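Local atomic coordinates of cellulose-binding protein (Saccharophagus degradans, PDB entry 2YHG), a protein that is related to nucleoside hydrolases and associated with carbohydrate metabolism, and may hydrolyse N- or O-glycosyl bonds and bind polysaccharide. Residues Gly153-Ala158 with Asp189-Leu195. Sequence-based numbering, arbitrary orientation.
Sequences GCNTIA and DNAGTWL
Asp-189 OD1 is gripped by backbone N-H groups at the starts of two helices. Cys-154 N donates to it from the other segment at 2.9 Å, in a nearly straight bond (170°). This N-H comes from above the carboxylate plane. Gly-192 N reaches the same oxygen at 3.2 Å from the opposite face, nearly along the C-O axis. Ala-191 N adds a weak bond. Asp-189 is thus the N-cap of helix 190-198, and its carboxylate also holds the start of helix 155-167, where Cys-154 is the N-cap. The two helices follow neighbouring strands, 146-150 and 180-185, of the parallel sheet in the nucleoside hydrolase-like domain. Their N-terminal ends lie side by side, and both would probably favour the carboxylate as an anion.

The other oxygen, OD2, accepts a weak bond from Asn-155 N at 3.0 Å. The carboxyl carbon CG of Asp-189 lies between its backbone N and carbonyl carbon (chi1 73°), which brings the carboxylate over Gly-153 and Cys-154. Asp-189 OD2 comes within 3.4 Å of Gly-153 CA. The Asn-155 amide is turned 69° from the carboxylate, and its ND2 binds Gly-116 O and Gly-118 O.

Beyond the cap, the helices pack mainly through Ala-191 and Ala-158. Ala-191 CB touches Asn-155 CB at 3.5 Å and Ala-158 CB at 3.7 Å. Cys-154 CB lies against the backbone of Gly-192, while its SG forms a disulfide with Cys-150. A calcium ion bound by Asp-36 and Trp-151, among others, lies near Gly-153. One turn further on, Ala-158 CB also meets Trp-194 CE3. The Leu-195 branch CD1 touches Ile-157 CG2 at 3.9 Å, the two side chains crossing at about a right angle.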
ATOM      1  N   GLY A 153      -9.216  -6.031 -12.617  1.00  5.68           N
ATOM      2  CA  GLY A 153     -10.408  -6.455 -11.918  1.00  5.75           C
ATOM      3  C   GLY A 153     -10.099  -7.162 -10.598  1.00  5.40           C
ATOM      4  O   GLY A 153      -8.943  -7.376 -10.240  1.00  5.98           O
ATOM      5  N   CYS A 154     -11.157  -7.495  -9.865  1.00  5.95           N
ATOM      6  CA  CYS A 154     -11.018  -8.223  -8.606  1.00  5.16           C
ATOM      7  C   CYS A 154     -11.460  -9.676  -8.710  1.00  5.86           C
ATOM      8  O   CYS A 154     -11.548 -10.356  -7.662  1.00  6.05           O
ATOM      9  CB  CYS A 154     -11.779  -7.555  -7.469  1.00  5.94           C
ATOM     10  SG  CYS A 154     -11.325  -5.853  -7.052  1.00  6.71           S
ATOM     11  N   ASN A 155     -11.723 -10.215  -9.908  1.00  5.30           N
ATOM     12  CA  ASN A 155     -12.352 -11.504  -9.964  1.00  5.88           C
ATOM     13  C   ASN A 155     -11.531 -12.679  -9.460  1.00  5.61           C
ATOM     14  O   ASN A 155     -12.125 -13.724  -9.167  1.00  6.55           O
ATOM     15  CB  ASN A 155     -12.999 -11.801 -11.307  1.00  6.06           C
ATOM     16  CG  ASN A 155     -12.025 -12.140 -12.422  1.00  5.84           C
ATOM     17  OD1 ASN A 155     -10.812 -11.949 -12.327  1.00  6.34           O
ATOM     18  ND2 ASN A 155     -12.564 -12.680 -13.496  1.00  6.73           N
ATOM     19  N   THR A 156     -10.213 -12.582  -9.353  1.00  5.65           N
ATOM     20  CA  THR A 156      -9.447 -13.681  -8.751  1.00  5.97           C
ATOM     21  C   THR A 156      -9.710 -13.752  -7.262  1.00  6.17           C
ATOM     22  O   THR A 156      -9.775 -14.836  -6.663  1.00  6.83           O
ATOM     23  CB  THR A 156      -7.953 -13.563  -9.062  1.00  6.16           C
ATOM     24  OG1 THR A 156      -7.738 -13.427 -10.479  1.00  6.56           O
ATOM     25  CG2 THR A 156      -7.207 -14.778  -8.593  1.00  7.24           C
ATOM     26  N   ILE A 157      -9.888 -12.600  -6.631  1.00  5.95           N
ATOM     27  CA  ILE A 157     -10.294 -12.518  -5.233  1.00  6.36           C
ATOM     28  C   ILE A 157     -11.730 -13.062  -5.110  1.00  6.42           C
ATOM     29  O   ILE A 157     -12.037 -13.838  -4.180  1.00  7.02           O
ATOM     30  CB  ILE A 157     -10.201 -11.091  -4.695  1.00  6.47           C
ATOM     31  CG1 ILE A 157      -8.826 -10.470  -4.944  1.00  7.66           C
ATOM     32  CG2 ILE A 157     -10.522 -11.097  -3.195  1.00  7.75           C
ATOM     33  CD1 ILE A 157      -8.739  -8.974  -4.672  1.00  9.04           C
ATOM     34  N   ALA A 158     -12.611 -12.655  -6.020  1.00  6.85           N
ATOM     35  CA  ALA A 158     -14.001 -13.135  -5.976  1.00  6.65           C
ATOM     36  C   ALA A 158     -14.051 -14.667  -6.144  1.00  6.84           C
ATOM     37  O   ALA A 158     -14.849 -15.300  -5.458  1.00  7.42           O
ATOM     38  CB  ALA A 158     -14.843 -12.442  -7.013  1.00  7.46           C
ATOM     39  N   ASP A 189     -13.755  -4.413 -12.704  1.00  5.31           N
ATOM     40  CA  ASP A 189     -14.685  -5.447 -13.072  1.00  5.64           C
ATOM     41  C   ASP A 189     -15.834  -5.446 -12.102  1.00  4.94           C
ATOM     42  O   ASP A 189     -15.824  -4.801 -11.053  1.00  6.38           O
ATOM     43  CB  ASP A 189     -14.048  -6.836 -13.273  1.00  5.59           C
ATOM     44  CG  ASP A 189     -13.597  -7.557 -12.012  1.00  5.93           C
ATOM     45  OD1 ASP A 189     -13.856  -7.079 -10.887  1.00  6.61           O
ATOM     46  OD2 ASP A 189     -12.966  -8.637 -12.185  1.00  6.47           O
ATOM     47  N   ASN A 190     -16.876  -6.204 -12.459  1.00  6.22           N
ATOM     48  CA  ASN A 190     -18.085  -6.318 -11.655  0.50  5.99           C
ATOM     49  C   ASN A 190     -17.902  -7.257 -10.463  1.00  5.76           C
ATOM     50  O   ASN A 190     -18.750  -7.296  -9.579  1.00  7.05           O
ATOM     51  CB  ASN A 190     -19.253  -6.744 -12.555  0.50  6.34           C
ATOM     52  CG  ASN A 190     -18.953  -7.994 -13.329  0.50  5.24           C
ATOM     53  OD1 ASN A 190     -18.605  -9.009 -12.720  0.50  6.54           O
ATOM     54  ND2 ASN A 190     -19.180  -7.965 -14.647  0.50  8.26           N
ATOM     55  N   ALA A 191     -16.781  -7.982 -10.392  1.00  5.98           N
ATOM     56  CA  ALA A 191     -16.529  -8.926  -9.314  1.00  6.03           C
ATOM     57  C   ALA A 191     -16.153  -8.221  -8.025  1.00  5.67           C
ATOM     58  O   ALA A 191     -16.498  -8.685  -6.944  1.00  6.57           O
ATOM     59  CB  ALA A 191     -15.468  -9.933  -9.718  1.00  7.50           C
ATOM     60  N   GLY A 192     -15.446  -7.101  -8.111  1.00  6.49           N
ATOM     61  CA  GLY A 192     -15.211  -6.309  -6.911  1.00  7.03           C
ATOM     62  C   GLY A 192     -16.509  -5.826  -6.324  1.00  5.99           C
ATOM     63  O   GLY A 192     -16.714  -5.847  -5.112  1.00  6.54           O
ATOM     64  N   THR A 193     -17.413  -5.366  -7.170  1.00  5.99           N
ATOM     65  CA  THR A 193     -18.723  -4.898  -6.708  1.00  6.24           C
ATOM     66  C   THR A 193     -19.511  -6.047  -6.076  1.00  5.98           C
ATOM     67  O   THR A 193     -20.133  -5.864  -5.020  1.00  6.41           O
ATOM     68  CB  THR A 193     -19.496  -4.237  -7.848  1.00  6.20           C
ATOM     69  OG1 THR A 193     -18.567  -3.434  -8.599  1.00  7.03           O
ATOM     70  CG2 THR A 193     -20.606  -3.413  -7.286  1.00  6.65           C
ATOM     71  N   TRP A 194     -19.462  -7.223  -6.696  1.00  5.94           N
ATOM     72  CA  TRP A 194     -20.098  -8.405  -6.134  1.00  6.53           C
ATOM     73  C   TRP A 194     -19.568  -8.685  -4.720  1.00  6.69           C
ATOM     74  O   TRP A 194     -20.336  -8.978  -3.795  1.00  7.19           O
ATOM     75  CB  TRP A 194     -19.869  -9.600  -7.043  1.00  6.36           C
ATOM     76  CG  TRP A 194     -20.463 -10.873  -6.542  1.00  7.62           C
ATOM     77  CD1 TRP A 194     -21.739 -11.340  -6.752  1.00  8.01           C
ATOM     78  CD2 TRP A 194     -19.786 -11.882  -5.810  1.00  7.89           C
ATOM     79  NE1 TRP A 194     -21.911 -12.557  -6.148  1.00  9.47           N
ATOM     80  CE2 TRP A 194     -20.725 -12.922  -5.566  1.00  9.25           C
ATOM     81  CE3 TRP A 194     -18.465 -12.068  -5.415  1.00  9.37           C
ATOM     82  CZ2 TRP A 194     -20.383 -14.086  -4.885  1.00 11.59           C
ATOM     83  CZ3 TRP A 194     -18.116 -13.253  -4.776  1.00 11.39           C
ATOM     84  CH2 TRP A 194     -19.078 -14.241  -4.503  1.00 11.88           C
ATOM     85  N   LEU A 195     -18.245  -8.542  -4.536  1.00  6.47           N
ATOM     86  CA  LEU A 195     -17.672  -8.727  -3.212  1.00  6.89           C
ATOM     87  C   LEU A 195     -18.195  -7.731  -2.203  1.00  6.69           C
ATOM     88  O   LEU A 195     -18.588  -8.098  -1.080  1.00  7.50           O
ATOM     89  CB  LEU A 195     -16.139  -8.624  -3.258  1.00  7.00           C
ATOM     90  CG  LEU A 195     -15.389  -9.833  -3.830  1.00  7.19           C
ATOM     91  CD1 LEU A 195     -13.953  -9.473  -4.148  1.00  8.28           C
ATOM     92  CD2 LEU A 195     -15.451 -11.002  -2.859  1.00  9.51           C
TER